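Local coordinates for ribokinase RBSK (Mycobacterium tuberculosis, PDB 3GO6), which probably phosphorylates D-ribose at O-5 with ATP and a divalent metal, most likely magnesium, yielding D-ribose 5-phosphate, at residues A255-R260 with L272-A277; A164-S167 with V171-V174; C276-L281 with C291-A296. One frame throughout, in Å; residues are numbered along the deposited sequence.

How the contacts relate
Contact 2 comes first along the chain: a short three-residue connection after helix 155-167 brings strand 171-175 against the helix, within a beta-alpha-beta unit of the large sheet. Contact 1 follows, closing the connection between helices 246-257 and 265-282. Contact 3 begins where contact 1 ends, sharing C276 and A277, and closes the loop from helix 265-282 to helix 295-303. No contact nests in another; the two later ones overlap only through those shared residues. Contact 1 also meets contact 2 directly, where W258 packs on V171 and M173, and thus links the sheet to helices 246-257 and 265-282. Contacts 2 and 3 do not touch, their nearest atoms lying about 12 Å apart.

Contact 1. Residues A255-R260 with L272-A277; sequences AANWPR and LRRACA
The side-chain oxygen OD1 of N257 is shared by two arginines: R270 donates from NH1, and R274 adds a weak bond, its NE 3.1 Å from N257 OD1 with an N-H...O angle of only 120°. A water reinforces this bent link by accepting from N257 ND2 at 3.0 Å and from R274 NH2 at 2.8 Å. It lies in the plane of the guanidinium, at the edge, as does N257 ND2, while the amide and guanidinium planes are turned 53° apart. The bend of the arginine chain at chi3 (69°) turns NE toward N257 OD1, while NH2 reaches the amide through the water. R274 NH1 forms a salt bridge with D299, and N257 ND2 also reaches V253 O, so that each polar end has several partners. Next to this network, L272 CG comes to the edge of the W258 indole, near its plane, 4.4 Å from W258 CZ3. P259 CD, from the next residue in sequence, lies over one face of the indole, offset toward the rim, and H212 makes an edge-to-face pair with it. The contact thus joins the end of helix 246-257 and the turn after it to helix 265-282, with helix 295-303 packed on R274 and strand 229-233 on L272.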
loop_
_atom_site.group_PDB
_atom_site.type_symbol
_atom_site.label_atom_id
_atom_site.label_comp_id
_atom_site.label_asym_id
_atom_site.label_seq_id
_atom_site.Cartn_x
_atom_site.Cartn_y
_atom_site.Cartn_z
ATOM N N ALA A 255 15.003 21.280 -14.556
ATOM C CA ALA A 255 15.340 20.792 -15.906
ATOM C C ALA A 255 14.734 21.669 -17.001
ATOM O O ALA A 255 15.378 21.920 -18.031
ATOM C CB ALA A 255 14.900 19.333 -16.092
ATOM N N ALA A 256 13.504 22.132 -16.768
ATOM C CA ALA A 256 12.772 22.941 -17.745
ATOM C C ALA A 256 13.330 24.363 -17.896
ATOM O O ALA A 256 12.983 25.063 -18.867
ATOM C CB ALA A 256 11.309 23.012 -17.355
ATOM N N ASN A 257 14.178 24.780 -16.948
ATOM C CA ASN A 257 14.745 26.148 -16.903
ATOM C C ASN A 257 16.262 26.265 -16.951
ATOM O O ASN A 257 16.796 27.382 -17.027
ATOM C CB ASN A 257 14.215 26.877 -15.659
ATOM C CG ASN A 257 12.749 27.210 -15.773
ATOM O OD1 ASN A 257 12.389 28.216 -16.375
ATOM N ND2 ASN A 257 11.890 26.355 -15.230
ATOM N N TRP A 258 16.964 25.138 -16.893
ATOM C CA TRP A 258 18.413 25.132 -16.905
ATOM C C TRP A 258 18.976 25.486 -18.297
ATOM O O TRP A 258 18.528 24.925 -19.299
ATOM C CB TRP A 258 18.941 23.767 -16.493
ATOM C CG TRP A 258 20.338 23.810 -15.933
ATOM C CD1 TRP A 258 21.501 23.526 -16.595
ATOM C CD2 TRP A 258 20.710 24.136 -14.583
ATOM N NE1 TRP A 258 22.579 23.664 -15.739
ATOM C CE2 TRP A 258 22.118 24.044 -14.503
ATOM C CE3 TRP A 258 19.989 24.516 -13.442
ATOM C CZ2 TRP A 258 22.815 24.278 -13.319
ATOM C CZ3 TRP A 258 20.681 24.757 -12.269
ATOM C CH2 TRP A 258 22.084 24.654 -12.217
ATOM N N PRO A 259 19.972 26.403 -18.361
ATOM C CA PRO A 259 20.529 26.803 -19.678
ATOM C C PRO A 259 21.389 25.705 -20.330
ATOM O O PRO A 259 21.841 24.807 -19.645
ATOM C CB PRO A 259 21.435 27.982 -19.312
ATOM C CG PRO A 259 21.883 27.668 -17.912
ATOM C CD PRO A 259 20.639 27.112 -17.251
ATOM N N ARG A 260 21.642 25.807 -21.636
ATOM C CA ARG A 260 22.610 24.927 -22.333
ATOM C C ARG A 260 24.046 25.178 -21.851
ATOM O O ARG A 260 24.378 26.304 -21.461
ATOM C CB ARG A 260 22.504 25.105 -23.849
ATOM C CG ARG A 260 21.050 24.961 -24.385
ATOM C CD ARG A 260 20.985 24.926 -25.916
ATOM N NE ARG A 260 19.663 25.316 -26.420
ATOM C CZ ARG A 260 19.200 25.035 -27.641
ATOM N NH1 ARG A 260 19.940 24.341 -28.508
ATOM N NH2 ARG A 260 17.983 25.442 -27.998
ATOM N N LEU A 272 17.080 28.017 -10.505
ATOM C CA LEU A 272 16.985 27.683 -9.067
ATOM C C LEU A 272 15.825 28.381 -8.357
ATOM O O LEU A 272 15.091 27.742 -7.589
ATOM C CB LEU A 272 18.321 27.948 -8.347
ATOM C CG LEU A 272 19.526 27.069 -8.747
ATOM C CD1 LEU A 272 20.848 27.753 -8.402
ATOM C CD2 LEU A 272 19.465 25.683 -8.073
ATOM N N ARG A 273 15.647 29.679 -8.631
ATOM C CA ARG A 273 14.523 30.441 -8.062
ATOM C C ARG A 273 13.174 29.856 -8.475
ATOM O O ARG A 273 12.277 29.717 -7.648
ATOM C CB ARG A 273 14.596 31.927 -8.443
ATOM C CG ARG A 273 15.641 32.670 -7.611
ATOM C CD ARG A 273 15.950 34.063 -8.138
ATOM N NE ARG A 273 16.940 34.702 -7.270
ATOM C CZ ARG A 273 17.588 35.839 -7.533
ATOM N NH1 ARG A 273 17.379 36.493 -8.671
ATOM N NH2 ARG A 273 18.460 36.323 -6.644
ATOM N N ARG A 274 13.036 29.537 -9.757
ATOM C CA ARG A 274 11.784 28.995 -10.277
ATOM C C ARG A 274 11.510 27.608 -9.692
ATOM O O ARG A 274 10.385 27.308 -9.316
ATOM C CB ARG A 274 11.825 28.962 -11.805
ATOM C CG ARG A 274 11.765 30.388 -12.409
ATOM C CD ARG A 274 11.805 30.412 -13.928
ATOM N NE ARG A 274 10.572 29.872 -14.486
ATOM C CZ ARG A 274 9.417 30.532 -14.574
ATOM N NH1 ARG A 274 9.324 31.790 -14.139
ATOM N NH2 ARG A 274 8.345 29.924 -15.087
ATOM N N ALA A 275 12.546 26.777 -9.609
ATOM C CA ALA A 275 12.404 25.428 -9.058
ATOM C C ALA A 275 12.009 25.507 -7.580
ATOM O O ALA A 275 11.128 24.760 -7.121
ATOM C CB ALA A 275 13.710 24.605 -9.266
ATOM N N CYS A 276 12.619 26.443 -6.844
ATOM C CA CYS A 276 12.279 26.644 -5.424
ATOM C C CYS A 276 10.821 27.068 -5.258
ATOM O O CYS A 276 10.112 26.525 -4.408
ATOM C CB CYS A 276 13.215 27.668 -4.750
ATOM S SG CYS A 276 14.795 26.981 -4.250
ATOM N N ALA A 277 10.368 28.009 -6.087
ATOM C CA ALA A 277 8.974 28.453 -6.032
ATOM C C ALA A 277 8.006 27.337 -6.374
ATOM O O ALA A 277 6.991 27.174 -5.702
ATOM C CB ALA A 277 8.732 29.670 -6.950
HETATM O O HOH W 1 9.226 27.481 -16.169
#

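Contact 2. Residues A164-S167 with V171-V174; sequences AAQS and VVMV
The carboxamide of Q166 is the flat group of this contact, and it meets V172 through its nitrogen, Q166 NE2 lying 4.1 Å from V172 CG2. This is a van der Waals approach to a methyl group; the hydrogen bond of the amide nitrogen goes instead to the backbone oxygen of I192. With chi1 at -152°, roughly trans to the backbone N, the Q166 chain runs extended and carries the amide past the valine, which it crosses at about a right angle. The same methyl also touches the root of the glutamine, V172 CG2 being 4.1 Å from Q166 CB. These elements belong to a right-handed beta-alpha-beta crossover, strand 146-149, helix 155-167 and strand 171-175, of the Rossmann-like core of PfkB kinases, and the contact spans the short three-residue connection from helix to second strand. On the helix side the other partner is A165, whose CB is 4.3 Å from V172 CG2 and also rests on L147 of the first strand. V172 directs its side chain at the helix, whereas V171 points away from it and touches W258 and V195. The backbone of V172 is bound within the sheet to V195, and D194 accepts from its amide through OD2.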
loop_
_atom_site.group_PDB
_atom_site.type_symbol
_atom_site.label_atom_id
_atom_site.label_comp_id
_atom_site.label_asym_id
_atom_site.label_seq_id
_atom_site.Cartn_x
_atom_site.Cartn_y
_atom_site.Cartn_z
ATOM N N ALA A 164 25.393 9.209 -23.589
ATOM C CA ALA A 164 24.771 9.625 -24.859
ATOM C C ALA A 164 24.434 11.117 -24.864
ATOM O O ALA A 164 24.819 11.846 -25.780
ATOM C CB ALA A 164 23.537 8.800 -25.135
ATOM N N ALA A 165 23.737 11.578 -23.824
ATOM C CA ALA A 165 23.407 12.992 -23.698
ATOM C C ALA A 165 24.653 13.873 -23.758
ATOM O O ALA A 165 24.660 14.894 -24.444
ATOM C CB ALA A 165 22.627 13.264 -22.395
ATOM N N GLN A 166 25.703 13.483 -23.042
ATOM C CA GLN A 166 26.900 14.318 -22.987
ATOM C C GLN A 166 27.626 14.422 -24.331
ATOM O O GLN A 166 28.147 15.487 -24.678
ATOM C CB GLN A 166 27.865 13.847 -21.906
ATOM C CG GLN A 166 28.696 14.992 -21.369
ATOM C CD GLN A 166 29.253 14.700 -20.006
ATOM O OE1 GLN A 166 29.982 13.726 -19.832
ATOM N NE2 GLN A 166 28.922 15.549 -19.022
ATOM N N SER A 167 27.647 13.322 -25.083
ATOM C CA SER A 167 28.213 13.334 -26.431
ATOM C C SER A 167 27.522 14.357 -27.315
ATOM O O SER A 167 28.172 14.998 -28.139
ATOM C CB SER A 167 28.130 11.950 -27.072
ATOM O OG SER A 167 29.035 11.070 -26.432
ATOM N N VAL A 171 22.804 18.882 -21.259
ATOM C CA VAL A 171 23.030 18.897 -19.819
ATOM C C VAL A 171 22.712 17.527 -19.180
ATOM O O VAL A 171 21.632 16.976 -19.387
ATOM C CB VAL A 171 22.179 19.988 -19.137
ATOM C CG1 VAL A 171 22.353 19.942 -17.602
ATOM C CG2 VAL A 171 22.532 21.363 -19.694
ATOM N N VAL A 172 23.651 16.987 -18.406
ATOM C CA VAL A 172 23.391 15.782 -17.624
ATOM C C VAL A 172 22.945 16.195 -16.214
ATOM O O VAL A 172 23.729 16.719 -15.427
ATOM C CB VAL A 172 24.599 14.819 -17.568
ATOM C CG1 VAL A 172 24.286 13.639 -16.674
ATOM C CG2 VAL A 172 24.971 14.335 -18.983
ATOM N N MET A 173 21.675 15.940 -15.910
ATOM C CA MET A 173 21.087 16.317 -14.630
ATOM C C MET A 173 20.561 15.069 -13.925
ATOM O O MET A 173 19.710 14.344 -14.472
ATOM C CB MET A 173 19.975 17.352 -14.873
ATOM C CG MET A 173 19.322 17.933 -13.590
ATOM S SD MET A 173 18.045 19.178 -13.931
ATOM C CE MET A 173 19.053 20.573 -14.439
ATOM N N VAL A 174 21.077 14.801 -12.729
ATOM C CA VAL A 174 20.756 13.589 -11.997
ATOM C C VAL A 174 20.096 13.944 -10.680
ATOM O O VAL A 174 20.629 14.730 -9.887
ATOM C CB VAL A 174 22.025 12.707 -11.738
ATOM C CG1 VAL A 174 21.680 11.431 -10.940
ATOM C CG2 VAL A 174 22.702 12.354 -13.060
#

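Contact 3. Residues C276-L281 with C291-A296; sequences CAAGAL and CAPAAA
This is a small apolar contact, made where the loop leading into helix 295-303 passes the C-terminal part of helix 265-282, and P293 is its centre. The proline ring presses its CB and CG onto the helix, reaching two residues that lie close to one turn apart, A278 and L281. P293 CG is 3.8 Å from A278 CB, and P293 CB is 3.7 Å from L281 CD1. The leucine thus touches through one branch of its fork, which also comes within 3.9 Å of P293 CG. Its CG is anti to the carbonyl carbon (chi1 -69°), and this turns CD1 onto the ring, which the leucine meets at a slant. No hydrogen bond crosses between the segments. In this PfkB-family kinase the chain between the two segments carries A282, at the end of helix 265-282, and V285 and G287, which complete the magnesium site with D242 and A244; the side chain of P293 is about 9 Å from that ion. A294, just after the proline, takes the N-cap position of helix 295-303, so the ring packs immediately ahead of the helix start. V249 of helix 246-257 touches both A278 and P293, and I298 of helix 295-303 reaches the same pair. A292 O accepts a hydrogen bond from R68 NH1.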
loop_
_atom_site.group_PDB
_atom_site.type_symbol
_atom_site.label_atom_id
_atom_site.label_comp_id
_atom_site.label_asym_id
_atom_site.label_seq_id
_atom_site.Cartn_x
_atom_site.Cartn_y
_atom_site.Cartn_z
ATOM N N CYS A 276 12.619 26.443 -6.844
ATOM C CA CYS A 276 12.279 26.644 -5.424
ATOM C C CYS A 276 10.821 27.068 -5.258
ATOM O O CYS A 276 10.112 26.525 -4.408
ATOM C CB CYS A 276 13.215 27.668 -4.750
ATOM S SG CYS A 276 14.795 26.981 -4.250
ATOM N N ALA A 277 10.368 28.009 -6.087
ATOM C CA ALA A 277 8.974 28.453 -6.032
ATOM C C ALA A 277 8.006 27.337 -6.374
ATOM O O ALA A 277 6.991 27.174 -5.702
ATOM C CB ALA A 277 8.732 29.670 -6.950
ATOM N N ALA A 278 8.303 26.573 -7.426
ATOM C CA ALA A 278 7.407 25.487 -7.851
ATOM C C ALA A 278 7.301 24.387 -6.797
ATOM O O ALA A 278 6.205 23.878 -6.529
ATOM C CB ALA A 278 7.839 24.917 -9.201
ATOM N N GLY A 279 8.429 24.039 -6.189
ATOM C CA GLY A 279 8.464 23.082 -5.093
ATOM C C GLY A 279 7.585 23.490 -3.925
ATOM O O GLY A 279 6.857 22.658 -3.358
ATOM N N ALA A 280 7.627 24.773 -3.579
ATOM C CA ALA A 280 6.787 25.303 -2.495
ATOM C C ALA A 280 5.297 25.162 -2.829
ATOM O O ALA A 280 4.512 24.646 -2.015
ATOM C CB ALA A 280 7.149 26.770 -2.219
ATOM N N LEU A 281 4.924 25.601 -4.030
ATOM C CA LEU A 281 3.564 25.475 -4.550
ATOM C C LEU A 281 3.081 24.025 -4.549
ATOM O O LEU A 281 1.899 23.744 -4.293
ATOM C CB LEU A 281 3.487 26.021 -5.983
ATOM C CG LEU A 281 3.631 27.524 -6.210
ATOM C CD1 LEU A 281 3.495 27.851 -7.683
ATOM C CD2 LEU A 281 2.616 28.336 -5.379
ATOM N N CYS A 291 0.665 17.360 -8.540
ATOM C CA CYS A 291 0.819 18.620 -7.799
ATOM C C CYS A 291 1.695 19.702 -8.454
ATOM O O CYS A 291 1.901 20.777 -7.863
ATOM C CB CYS A 291 1.333 18.322 -6.392
ATOM S SG CYS A 291 2.989 17.576 -6.339
ATOM N N ALA A 292 2.212 19.437 -9.652
ATOM C CA ALA A 292 3.095 20.403 -10.327
ATOM C C ALA A 292 2.304 21.619 -10.843
ATOM O O ALA A 292 1.277 21.462 -11.498
ATOM C CB ALA A 292 3.850 19.733 -11.460
ATOM N N PRO A 293 2.781 22.839 -10.536
ATOM C CA PRO A 293 2.075 24.026 -10.965
ATOM C C PRO A 293 2.337 24.364 -12.435
ATOM O O PRO A 293 3.356 23.957 -13.019
ATOM C CB PRO A 293 2.667 25.111 -10.056
ATOM C CG PRO A 293 4.071 24.680 -9.879
ATOM C CD PRO A 293 3.982 23.175 -9.743
ATOM N N ALA A 294 1.422 25.124 -13.024
ATOM C CA ALA A 294 1.611 25.629 -14.385
ATOM C C ALA A 294 2.665 26.731 -14.383
ATOM O O ALA A 294 2.936 27.343 -13.332
ATOM C CB ALA A 294 0.274 26.131 -14.972
ATOM N N ALA A 295 3.272 26.980 -15.541
ATOM C CA ALA A 295 4.319 27.994 -15.649
ATOM C C ALA A 295 3.838 29.360 -15.122
ATOM O O ALA A 295 4.586 30.070 -14.434
ATOM C CB ALA A 295 4.793 28.119 -17.086
ATOM N N ALA A 296 2.590 29.710 -15.442
ATOM C CA ALA A 296 2.034 30.997 -15.025
ATOM C C ALA A 296 1.888 31.101 -13.507
ATOM O O ALA A 296 2.058 32.188 -12.948
ATOM C CB ALA A 296 0.705 31.248 -15.709
#